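Beta-1,4-exocellulase (Thermobifida fusca, PDB 4B4H) probably hydrolyses beta-1,4 links of cellulose as a cellobiohydrolase, this chain being the family 6 glycoside hydrolase catalytic domain of a longer secreted protein. Local coordinates at residues E1-P6 and N126-A131; K11-P16 and L75-V80; D116-F121 and R172-I177; P200-F205 and Q271-K276. All coordinates share one frame; numbering follows the deposited sequence. Where two conformers were deposited one is given.

Interaction 1: E1-P6 and N126-A131; sequences EKVDNP and NLRIVA
The guanidinium of Arg128 has the isopropyl group of Val3 over one face, with Val3 CG2 4.0 Å above the plane at its centre, and Val3 CG1 reaches 3.8 Å from Arg128 NH2. The two side chains cross at about a right angle. At the edge, near the plane, is the carbonyl of Pro6. Arg128 NH1 donates to Pro6 O at 3.1 Å, with an N-H...O angle of 156°. The nitrogen stands well above the carbonyl plane, 54° out of it. Arg128 NH1 also bonds Glu8 O, while Pro6 O accepts a second bond from Thr76 OG1, so donor and acceptor are each held twice. Strand 127-133 is one of the parallel strands in the central sheet of the distorted beta/alpha barrel known from family 6 hydrolases, and residues 1-6 lie against the face of this strand that carries Arg128 and Val130, opposite the face of Leu127 and Ile129 on which helix 59-70 packs. The bend of Arg128 at chi2 (139°) places its CD 3.2 Å from Pro6 O. Nearer the strand backbone the contact is apolar: the Pro6 ring crosses Val130 at about a right angle, CG resting 3.7 Å from Val130 CG2, and Pro6 CB lies 4.1 Å from Arg128 CB. Asn5 turns away from the strand, and its ND2 bonds Asp347 O. Tyr183 of strand 180-185 touches both Pro6 and Val130.

Interaction 2: K11-P16 and L75-V80; sequences KLYVNP and LTIQVV
Residues 11-12 run parallel to strand 75-81, with Lys11 bridged to Leu75 and Leu12 to Thr76, and Thr76 joins both ends of the pairing through its backbone. Its N donates to Lys11 O at 2.8 Å, and its carbonyl oxygen accepts from Tyr13 N with an N-H...O angle of 177°. Beside the first of these, Leu75 CA lies 3.1 Å from Lys11 O as a CA-H...O contact. On the face of the sheet carrying Leu75, the branch of that residue spreads along residues 11-13: CD1 meets Lys11 CB at 3.8 Å and CD2 approaches Tyr13 CB. The Lys11 chain then leads away to a salt bridge with Asp73. This two-residue strand adds to the side of strand 75-81, which also pairs with strand 38-40 in the parallel sheet of the family 6 barrel, and helix 59-70, which returns the chain to strand 75-81, packs on Tyr13 through Ala66 and Gln69. Tyr13 CG is anti to the backbone N (chi1 -176°), and the side chain runs beside Ile77, pointing the same way. Ile77 CD1 sits over one ring face, 3.7 Å from the Tyr13 centroid and 16° off the normal, a CH-pi contact. An alanine in place of Tyr13 would probably leave Ile77 CD1 without its aromatic cover and His62 ND1 without its hydroxyl partner. Thr76 CB lies 4.4 Å from Leu12 CD2 on the other face.

Interaction 3: D116-F121 and R172-I177; sequences DIMWDF and RKLGEI
Ile177, just beyond helix 162-175, packs against the indole of Trp119 on helix 103-121, these being two outer helices of the family 6 beta/alpha barrel. Its CG1 is the main bump, 3.6 Å from the centroid of the five-membered ring and 18° off the normal, a CH-pi contact over one face. The offset is toward the rim, and Trp119 NE1 is the nearest ring atom at 3.4 Å. Ile177 CG1 lies anti to the carbonyl carbon (chi1 -48°); CD1 then continues under the pyrrole side, 3.6 Å from Trp119 CD1. That same methyl fills the angle between the aromatic residue and its neighbour, touching Met118 CB at 3.8 Å, while Ile177 CG2 rests against the Met118 carbonyl. The isoleucine therefore occupies the hollow formed by two successive residues of helix 103-121. Deeper in, the extended Met118 chain brings SD to Leu174 CD2, 4.2 Å away in the conformer given, a contact made doubtful by a second conformer of Leu174; both residues also touch Val180 of strand 180-185, so this pair joins both helices to the sheet. The six-membered ring of Trp119 comes near the backbone, CH2 lying 4.0 Å from Glu176 O and CZ2 4.2 Å from Glu176 CB. A water in the indole plane accepts from Trp119 NE1 at 2.9 Å and donates to Lys173 O and to Glu176 OE1.

Interaction 4: P200-F205 and Q271-K276; sequences PSVDIF and QALIAK
Lys276 of helix 262-276 reaches across to helix 198-209, both in the outer layer of the family 6 beta/alpha barrel; the short segments cross at -51° with axes 9.8 Å apart. Its CB is 3.7 Å from Val202 CG1, and CG, anti to the backbone N (chi1 -173°), stays close to the same methyl. Val202 and Lys276 slide past each other in opposite directions. The bend at chi2 (66°) places CD near Asp203 OD1, and CE comes within 3.3 Å of that oxygen. At the tip, NZ forms a salt bridge with Asp203 OD1 at 3.2 Å, its hydrogen bond being weak. The lysine crosses Asp203 at about a right angle, and OD1 of Asp203 lies near CD, CE and NZ. An alanine at Lys276 would probably leave Asp203 without this positive partner and uncover part of Val202 CG1. Next to the polar pair, Val202 carries the apolar part: its CG2 faces Ala272 CB at 3.9 Å, while CG1 also touches Leu273 CD2. Leu273 CD2 lies at the edge of the Phe205 ring, in its plane, 3.7 Å from Phe205 CD2. Phe205 in turn packs on Leu138 and Ala186, and its side chain lies about 9 Å from that of Trp191, which probably binds substrate. Beside the salt bridge a water donates to Asp203 O and accepts a weak bond from Lys276 NZ, 3.2 Å away.

How the interactions relate
Interactions 1 and 2 are buried contacts sharing one sheet: strands 75-81 and 127-133 are neighbours, joined by bonds such as Arg128 N to Leu75 O at 2.7 Å, and Thr76 CG2 packs on Val130 CG2. Interaction 3 is partly buried and adjoins both, since Met118 CE touches Ile129 and Val79, while Lys2 NZ bonds the carbonyls of Gly175 and Ile177. Interaction 4, also partly buried, stands apart, its nearest atoms about 11 Å from interactions 1 and 3. Chemistry follows place: backbone pairing with a CH-pi contact in 2, a guanidinium-carbonyl bond beside apolar packing in 1, and, between helices, apolar packing edged by a water in 3 or by a salt bridge and a water in 4.

Interaction 1: E1-P6 and N126-A131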
# COMPACT_ATOMS: atom_id res chain seq x y z
N GLU A 1 3.27 -15.24 -20.81
CA GLU A 1 3.72 -13.91 -21.31
C GLU A 1 3.03 -12.80 -20.55
O GLU A 1 3.61 -12.21 -19.62
CB GLU A 1 3.45 -13.77 -22.81
CG GLU A 1 4.50 -14.43 -23.69
CD GLU A 1 4.73 -15.89 -23.33
OE1 GLU A 1 3.74 -16.61 -23.09
OE2 GLU A 1 5.90 -16.30 -23.27
N LYS A 2 1.78 -12.53 -20.92
CA LYS A 2 1.02 -11.38 -20.41
C LYS A 2 1.74 -10.12 -20.88
O LYS A 2 2.94 -10.15 -21.13
CB LYS A 2 0.92 -11.43 -18.87
CG LYS A 2 0.48 -12.79 -18.32
CD LYS A 2 0.27 -12.80 -16.81
CE LYS A 2 0.05 -14.23 -16.33
NZ LYS A 2 -0.38 -14.38 -14.91
N VAL A 3 1.00 -9.02 -21.02
CA VAL A 3 1.62 -7.76 -21.45
C VAL A 3 2.73 -7.30 -20.49
O VAL A 3 2.70 -7.59 -19.28
CB VAL A 3 0.59 -6.64 -21.70
CG1 VAL A 3 -0.29 -7.00 -22.89
CG2 VAL A 3 -0.26 -6.38 -20.48
N ASP A 4 3.70 -6.59 -21.05
CA ASP A 4 4.84 -6.03 -20.32
C ASP A 4 4.40 -5.11 -19.18
O ASP A 4 5.04 -5.07 -18.13
CB ASP A 4 5.71 -5.25 -21.32
CG ASP A 4 7.03 -4.78 -20.72
OD1 ASP A 4 7.94 -5.61 -20.54
OD2 ASP A 4 7.18 -3.56 -20.45
N ASN A 5 3.31 -4.39 -19.39
CA ASN A 5 2.81 -3.43 -18.43
C ASN A 5 1.30 -3.41 -18.56
O ASN A 5 0.77 -2.94 -19.55
CB ASN A 5 3.38 -2.04 -18.73
CG ASN A 5 2.95 -0.99 -17.72
OD1 ASN A 5 2.05 -1.22 -16.90
ND2 ASN A 5 3.59 0.17 -17.78
N PRO A 6 0.60 -3.97 -17.57
CA PRO A 6 -0.85 -4.09 -17.77
C PRO A 6 -1.57 -2.74 -17.83
O PRO A 6 -2.70 -2.68 -18.32
CB PRO A 6 -1.32 -4.89 -16.55
CG PRO A 6 -0.20 -4.79 -15.55
CD PRO A 6 1.05 -4.67 -16.35
N ASN A 126 -9.04 -8.74 -23.23
CA ASN A 126 -8.66 -7.35 -23.01
C ASN A 126 -8.89 -6.85 -21.58
O ASN A 126 -8.73 -5.67 -21.31
CB ASN A 126 -9.33 -6.43 -24.05
CG ASN A 126 -8.52 -6.30 -25.34
OD1 ASN A 126 -7.30 -6.50 -25.35
ND2 ASN A 126 -9.19 -5.96 -26.44
N LEU A 127 -9.27 -7.75 -20.66
CA LEU A 127 -9.34 -7.39 -19.24
C LEU A 127 -8.03 -7.75 -18.56
O LEU A 127 -7.55 -8.88 -18.66
CB LEU A 127 -10.50 -8.09 -18.54
CG LEU A 127 -10.70 -7.76 -17.05
CD1 LEU A 127 -11.05 -6.30 -16.85
CD2 LEU A 127 -11.73 -8.68 -16.45
N ARG A 128 -7.46 -6.79 -17.84
CA ARG A 128 -6.22 -7.02 -17.10
C ARG A 128 -6.55 -6.87 -15.63
O ARG A 128 -7.10 -5.84 -15.21
CB ARG A 128 -5.16 -6.01 -17.56
CG ARG A 128 -4.62 -6.28 -18.96
CD ARG A 128 -4.47 -4.99 -19.72
NE ARG A 128 -4.15 -5.21 -21.13
CZ ARG A 128 -3.47 -4.34 -21.87
NH1 ARG A 128 -3.04 -3.20 -21.33
NH2 ARG A 128 -3.23 -4.60 -23.15
N ILE A 129 -6.30 -7.93 -14.85
CA ILE A 129 -6.54 -7.89 -13.42
C ILE A 129 -5.17 -7.76 -12.77
O ILE A 129 -4.38 -8.68 -12.84
CB ILE A 129 -7.24 -9.16 -12.91
CG1 ILE A 129 -8.56 -9.40 -13.67
CG2 ILE A 129 -7.52 -9.10 -11.41
CD1 ILE A 129 -9.28 -10.66 -13.25
N VAL A 130 -4.91 -6.60 -12.17
CA VAL A 130 -3.69 -6.38 -11.40
C VAL A 130 -4.08 -6.70 -9.95
O VAL A 130 -5.01 -6.10 -9.44
CB VAL A 130 -3.22 -4.92 -11.52
CG1 VAL A 130 -2.11 -4.63 -10.52
CG2 VAL A 130 -2.74 -4.63 -12.93
N ALA A 131 -3.40 -7.70 -9.36
CA ALA A 131 -3.68 -8.16 -8.00
C ALA A 131 -2.57 -7.70 -7.08
O ALA A 131 -1.38 -7.97 -7.33
CB ALA A 131 -3.78 -9.68 -7.99

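Interaction 2: K11-P16 and L75-V80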
# COMPACT_ATOMS: atom_id res chain seq x y z
N LYS A 11 -7.63 1.39 -20.59
CA LYS A 11 -8.52 2.17 -19.74
C LYS A 11 -8.41 1.62 -18.31
O LYS A 11 -8.07 0.46 -18.11
CB LYS A 11 -9.98 2.04 -20.20
CG LYS A 11 -10.40 2.95 -21.35
CD LYS A 11 -10.46 2.19 -22.66
CE LYS A 11 -11.73 2.50 -23.44
NZ LYS A 11 -11.64 2.14 -24.88
N LEU A 12 -8.70 2.45 -17.32
CA LEU A 12 -8.69 2.00 -15.93
C LEU A 12 -10.10 1.92 -15.35
O LEU A 12 -10.93 2.80 -15.56
CB LEU A 12 -7.79 2.89 -15.05
CG LEU A 12 -6.46 3.42 -15.64
CD1 LEU A 12 -5.81 4.41 -14.68
CD2 LEU A 12 -5.49 2.31 -16.03
N TYR A 13 -10.36 0.85 -14.60
CA TYR A 13 -11.64 0.64 -13.91
C TYR A 13 -12.02 1.83 -13.03
O TYR A 13 -11.16 2.37 -12.33
CB TYR A 13 -11.55 -0.60 -13.02
CG TYR A 13 -12.83 -0.96 -12.32
CD1 TYR A 13 -13.96 -1.32 -13.05
CD2 TYR A 13 -12.94 -0.93 -10.92
CE1 TYR A 13 -15.15 -1.65 -12.43
CE2 TYR A 13 -14.13 -1.28 -10.29
CZ TYR A 13 -15.23 -1.62 -11.06
OH TYR A 13 -16.44 -1.98 -10.49
N VAL A 14 -13.30 2.22 -13.04
CA VAL A 14 -13.83 3.19 -12.07
C VAL A 14 -14.86 2.48 -11.20
O VAL A 14 -15.85 1.93 -11.70
CB VAL A 14 -14.43 4.46 -12.75
CG1 VAL A 14 -14.93 5.46 -11.71
CG2 VAL A 14 -13.40 5.13 -13.64
N ASN A 15 -14.63 2.47 -9.90
CA ASN A 15 -15.51 1.75 -8.98
C ASN A 15 -16.74 2.60 -8.72
O ASN A 15 -16.64 3.67 -8.11
CB ASN A 15 -14.77 1.43 -7.67
CG ASN A 15 -15.65 0.72 -6.65
OD1 ASN A 15 -16.86 0.57 -6.84
ND2 ASN A 15 -15.04 0.29 -5.55
N PRO A 16 -17.92 2.13 -9.20
CA PRO A 16 -19.13 2.95 -9.10
C PRO A 16 -19.48 3.25 -7.64
O PRO A 16 -19.94 4.35 -7.34
CB PRO A 16 -20.22 2.08 -9.71
CG PRO A 16 -19.52 0.97 -10.42
CD PRO A 16 -18.23 0.77 -9.68
N LEU A 75 -8.65 -2.96 -20.59
CA LEU A 75 -8.99 -2.25 -19.36
C LEU A 75 -8.39 -2.98 -18.17
O LEU A 75 -8.26 -4.21 -18.19
CB LEU A 75 -10.52 -2.10 -19.19
CG LEU A 75 -10.98 -1.28 -17.97
CD1 LEU A 75 -12.17 -0.38 -18.27
CD2 LEU A 75 -11.30 -2.19 -16.79
N THR A 76 -8.08 -2.21 -17.12
CA THR A 76 -7.31 -2.67 -15.98
C THR A 76 -8.03 -2.34 -14.68
O THR A 76 -8.37 -1.18 -14.41
CB THR A 76 -5.90 -2.05 -16.03
OG1 THR A 76 -5.29 -2.44 -17.26
CG2 THR A 76 -5.03 -2.51 -14.87
N ILE A 77 -8.29 -3.39 -13.90
CA ILE A 77 -8.91 -3.30 -12.57
C ILE A 77 -7.92 -3.82 -11.53
O ILE A 77 -7.28 -4.86 -11.73
CB ILE A 77 -10.25 -4.09 -12.46
CG1 ILE A 77 -10.89 -3.91 -11.07
CG2 ILE A 77 -10.05 -5.57 -12.76
CD1 ILE A 77 -12.29 -4.46 -10.91
N GLN A 78 -7.84 -3.12 -10.43
CA GLN A 78 -6.92 -3.52 -9.40
C GLN A 78 -7.70 -4.17 -8.25
O GLN A 78 -8.63 -3.72 -7.88
CB GLN A 78 -6.14 -2.30 -8.89
CG GLN A 78 -5.33 -1.54 -9.91
CD GLN A 78 -4.95 -0.19 -9.40
OE1 GLN A 78 -5.61 0.75 -9.60
NE2 GLN A 78 -3.87 -0.14 -8.73
N VAL A 79 -7.24 -5.31 -7.82
CA VAL A 79 -7.89 -6.07 -6.76
C VAL A 79 -6.87 -6.29 -5.64
O VAL A 79 -5.79 -6.81 -5.90
CB VAL A 79 -8.39 -7.45 -7.28
CG1 VAL A 79 -8.85 -8.33 -6.13
CG2 VAL A 79 -9.54 -7.31 -8.28
N VAL A 80 -7.20 -5.92 -4.41
CA VAL A 80 -6.26 -6.10 -3.29
C VAL A 80 -6.58 -7.41 -2.58
O VAL A 80 -7.71 -7.60 -2.16
CB VAL A 80 -6.31 -4.94 -2.27
CG1 VAL A 80 -5.11 -5.02 -1.36
CG2 VAL A 80 -6.30 -3.59 -2.98

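Interaction 3: D116-F121 and R172-I177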
# COMPACT_ATOMS: atom_id res chain seq x y z
N ASP A 116 -11.20 -18.94 -8.62
CA ASP A 116 -12.33 -19.47 -9.40
C ASP A 116 -13.08 -18.38 -10.15
O ASP A 116 -13.49 -18.59 -11.29
CB ASP A 116 -13.29 -20.27 -8.50
CG ASP A 116 -12.67 -21.53 -7.95
OD1 ASP A 116 -11.66 -22.04 -8.49
OD2 ASP A 116 -13.21 -22.04 -6.93
N ILE A 117 -13.24 -17.22 -9.54
CA ILE A 117 -13.89 -16.10 -10.23
C ILE A 117 -12.98 -15.48 -11.30
O ILE A 117 -13.43 -15.19 -12.41
CB ILE A 117 -14.36 -15.00 -9.26
CG1 ILE A 117 -15.42 -15.57 -8.30
CG2 ILE A 117 -14.89 -13.80 -10.02
CD1 ILE A 117 -15.82 -14.61 -7.20
N MET A 118 -11.70 -15.30 -10.99
CA MET A 118 -10.81 -14.70 -11.99
C MET A 118 -10.64 -15.59 -13.21
O MET A 118 -10.54 -15.10 -14.34
CB MET A 118 -9.47 -14.31 -11.36
CG MET A 118 -9.66 -13.24 -10.29
SD MET A 118 -8.10 -12.70 -9.60
CE MET A 118 -8.62 -11.36 -8.53
N TRP A 119 -10.62 -16.90 -12.99
CA TRP A 119 -10.54 -17.84 -14.09
C TRP A 119 -11.67 -17.63 -15.06
O TRP A 119 -11.45 -17.61 -16.26
CB TRP A 119 -10.51 -19.28 -13.59
CG TRP A 119 -9.13 -19.84 -13.44
CD1 TRP A 119 -8.49 -20.23 -12.27
CD2 TRP A 119 -8.16 -20.12 -14.51
NE1 TRP A 119 -7.22 -20.70 -12.53
CE2 TRP A 119 -6.96 -20.66 -13.86
CE3 TRP A 119 -8.16 -19.96 -15.90
CZ2 TRP A 119 -5.84 -21.04 -14.58
CZ3 TRP A 119 -7.03 -20.36 -16.62
CH2 TRP A 119 -5.90 -20.87 -15.97
N ASP A 120 -12.90 -17.46 -14.56
CA ASP A 120 -14.03 -17.24 -15.46
C ASP A 120 -13.70 -16.11 -16.41
O ASP A 120 -13.83 -16.25 -17.63
CB ASP A 120 -15.29 -16.86 -14.68
CG ASP A 120 -15.83 -17.99 -13.83
OD1 ASP A 120 -15.60 -19.18 -14.17
OD2 ASP A 120 -16.50 -17.69 -12.83
N PHE A 121 -13.21 -15.01 -15.84
CA PHE A 121 -12.96 -13.80 -16.60
C PHE A 121 -11.75 -13.84 -17.56
O PHE A 121 -11.58 -12.93 -18.37
CB PHE A 121 -12.97 -12.59 -15.66
CG PHE A 121 -14.35 -12.27 -15.13
CD1 PHE A 121 -14.87 -12.93 -14.02
CD2 PHE A 121 -15.16 -11.35 -15.79
CE1 PHE A 121 -16.15 -12.66 -13.55
CE2 PHE A 121 -16.45 -11.07 -15.34
CZ PHE A 121 -16.94 -11.72 -14.21
N ARG A 172 0.90 -18.46 -6.87
CA ARG A 172 0.69 -19.55 -7.81
C ARG A 172 -0.74 -19.60 -8.35
O ARG A 172 -0.96 -19.78 -9.55
CB ARG A 172 1.05 -20.90 -7.19
CG ARG A 172 0.65 -22.06 -8.09
CD ARG A 172 1.36 -23.37 -7.75
NE ARG A 172 1.08 -23.81 -6.37
CZ ARG A 172 0.01 -24.49 -5.98
NH1 ARG A 172 -0.95 -24.87 -6.84
NH2 ARG A 172 -0.08 -24.80 -4.68
N LYS A 173 -1.71 -19.52 -7.45
CA LYS A 173 -3.11 -19.68 -7.83
C LYS A 173 -3.57 -18.58 -8.77
O LYS A 173 -4.25 -18.83 -9.77
CB LYS A 173 -4.02 -19.74 -6.59
CG LYS A 173 -3.99 -21.03 -5.76
CD LYS A 173 -4.29 -22.31 -6.53
CE LYS A 173 -5.73 -22.41 -7.01
NZ LYS A 173 -6.02 -23.78 -7.53
N LEU A 174 -3.19 -17.35 -8.45
CA LEU A 174 -3.59 -16.22 -9.26
C LEU A 174 -2.64 -16.10 -10.44
O LEU A 174 -3.06 -15.77 -11.54
CB LEU A 174 -3.63 -14.93 -8.43
CG LEU A 174 -4.49 -14.95 -7.16
CD1 LEU A 174 -4.61 -13.55 -6.57
CD2 LEU A 174 -5.88 -15.55 -7.42
N GLY A 175 -1.36 -16.40 -10.22
CA GLY A 175 -0.36 -16.32 -11.29
C GLY A 175 -0.57 -17.28 -12.45
O GLY A 175 -0.14 -17.00 -13.57
N GLU A 176 -1.20 -18.42 -12.20
CA GLU A 176 -1.53 -19.33 -13.32
C GLU A 176 -2.50 -18.67 -14.32
O GLU A 176 -2.41 -18.91 -15.54
CB GLU A 176 -2.06 -20.67 -12.80
CG GLU A 176 -0.97 -21.54 -12.20
CD GLU A 176 -1.49 -22.64 -11.29
OE1 GLU A 176 -2.71 -22.75 -11.12
OE2 GLU A 176 -0.66 -23.41 -10.75
N ILE A 177 -3.40 -17.83 -13.80
CA ILE A 177 -4.51 -17.24 -14.57
C ILE A 177 -3.94 -16.25 -15.61
O ILE A 177 -3.15 -15.37 -15.27
CB ILE A 177 -5.52 -16.57 -13.60
CG1 ILE A 177 -5.87 -17.54 -12.45
CG2 ILE A 177 -6.79 -16.13 -14.31
CD1 ILE A 177 -6.96 -17.10 -11.50
O HOH W 1 -5.27 -21.28 -10.50

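Interaction 4: P200-F205 and Q271-K276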
# COMPACT_ATOMS: atom_id res chain seq x y z
N PRO A 200 17.52 -7.89 3.60
CA PRO A 200 16.71 -8.93 4.25
C PRO A 200 15.27 -9.03 3.71
O PRO A 200 14.73 -10.14 3.57
CB PRO A 200 16.73 -8.50 5.71
CG PRO A 200 18.05 -7.83 5.87
CD PRO A 200 18.25 -7.07 4.59
N SER A 201 14.66 -7.88 3.40
CA SER A 201 13.34 -7.87 2.78
C SER A 201 13.40 -8.51 1.40
O SER A 201 12.52 -9.31 1.05
CB SER A 201 12.80 -6.44 2.68
OG SER A 201 12.58 -5.89 3.96
N VAL A 202 14.42 -8.17 0.62
CA VAL A 202 14.59 -8.74 -0.72
C VAL A 202 14.64 -10.27 -0.64
O VAL A 202 13.98 -10.97 -1.43
CB VAL A 202 15.85 -8.19 -1.43
CG1 VAL A 202 16.17 -8.98 -2.68
CG2 VAL A 202 15.67 -6.70 -1.73
N ASP A 203 15.38 -10.77 0.35
CA ASP A 203 15.52 -12.21 0.56
C ASP A 203 14.18 -12.87 0.85
O ASP A 203 13.88 -13.92 0.27
CB ASP A 203 16.51 -12.51 1.69
CG ASP A 203 17.94 -12.18 1.31
OD1 ASP A 203 18.22 -12.03 0.10
OD2 ASP A 203 18.79 -12.08 2.22
N ILE A 204 13.38 -12.23 1.72
CA ILE A 204 12.07 -12.75 2.09
C ILE A 204 11.05 -12.68 0.95
O ILE A 204 10.22 -13.58 0.81
CB ILE A 204 11.51 -12.13 3.40
CG1 ILE A 204 10.46 -13.08 4.00
CG2 ILE A 204 10.93 -10.74 3.20
CD1 ILE A 204 10.10 -12.82 5.44
N PHE A 205 11.12 -11.64 0.12
CA PHE A 205 10.26 -11.59 -1.07
C PHE A 205 10.53 -12.80 -1.97
O PHE A 205 9.60 -13.43 -2.50
CB PHE A 205 10.49 -10.30 -1.86
CG PHE A 205 10.11 -9.05 -1.11
CD1 PHE A 205 9.11 -9.06 -0.14
CD2 PHE A 205 10.73 -7.84 -1.41
CE1 PHE A 205 8.76 -7.90 0.53
CE2 PHE A 205 10.39 -6.67 -0.74
CZ PHE A 205 9.40 -6.70 0.23
N GLN A 271 16.20 -3.23 -8.84
CA GLN A 271 17.52 -3.77 -9.18
C GLN A 271 17.96 -4.89 -8.23
O GLN A 271 18.42 -5.94 -8.68
CB GLN A 271 18.57 -2.66 -9.28
CG GLN A 271 18.46 -1.77 -10.52
CD GLN A 271 18.06 -2.53 -11.78
OE1 GLN A 271 18.62 -3.58 -12.10
NE2 GLN A 271 17.07 -2.00 -12.48
N ALA A 272 17.80 -4.66 -6.93
CA ALA A 272 18.12 -5.68 -5.93
C ALA A 272 17.35 -6.97 -6.19
O ALA A 272 17.92 -8.07 -6.12
CB ALA A 272 17.84 -5.17 -4.53
N LEU A 273 16.07 -6.85 -6.53
CA LEU A 273 15.21 -8.02 -6.71
C LEU A 273 15.60 -8.82 -7.93
O LEU A 273 15.59 -10.05 -7.90
CB LEU A 273 13.74 -7.62 -6.76
CG LEU A 273 13.19 -7.09 -5.44
CD1 LEU A 273 12.05 -6.12 -5.72
CD2 LEU A 273 12.76 -8.19 -4.46
N ILE A 274 15.95 -8.13 -9.01
CA ILE A 274 16.38 -8.82 -10.22
C ILE A 274 17.67 -9.58 -9.95
O ILE A 274 17.80 -10.74 -10.35
CB ILE A 274 16.53 -7.86 -11.42
CG1 ILE A 274 15.19 -7.15 -11.70
CG2 ILE A 274 16.98 -8.63 -12.65
CD1 ILE A 274 15.24 -6.20 -12.88
N ALA A 275 18.59 -8.94 -9.23
CA ALA A 275 19.86 -9.57 -8.83
C ALA A 275 19.64 -10.83 -7.99
O ALA A 275 20.32 -11.85 -8.18
CB ALA A 275 20.76 -8.56 -8.11
N LYS A 276 18.68 -10.76 -7.07
CA LYS A 276 18.27 -11.92 -6.27
C LYS A 276 17.71 -13.07 -7.12
O LYS A 276 17.84 -14.25 -6.75
CB LYS A 276 17.24 -11.47 -5.23
CG LYS A 276 16.84 -12.52 -4.20
CD LYS A 276 17.98 -12.93 -3.28
CE LYS A 276 17.54 -14.06 -2.36
NZ LYS A 276 18.65 -14.68 -1.57
O HOH W 2 16.13 -15.82 0.00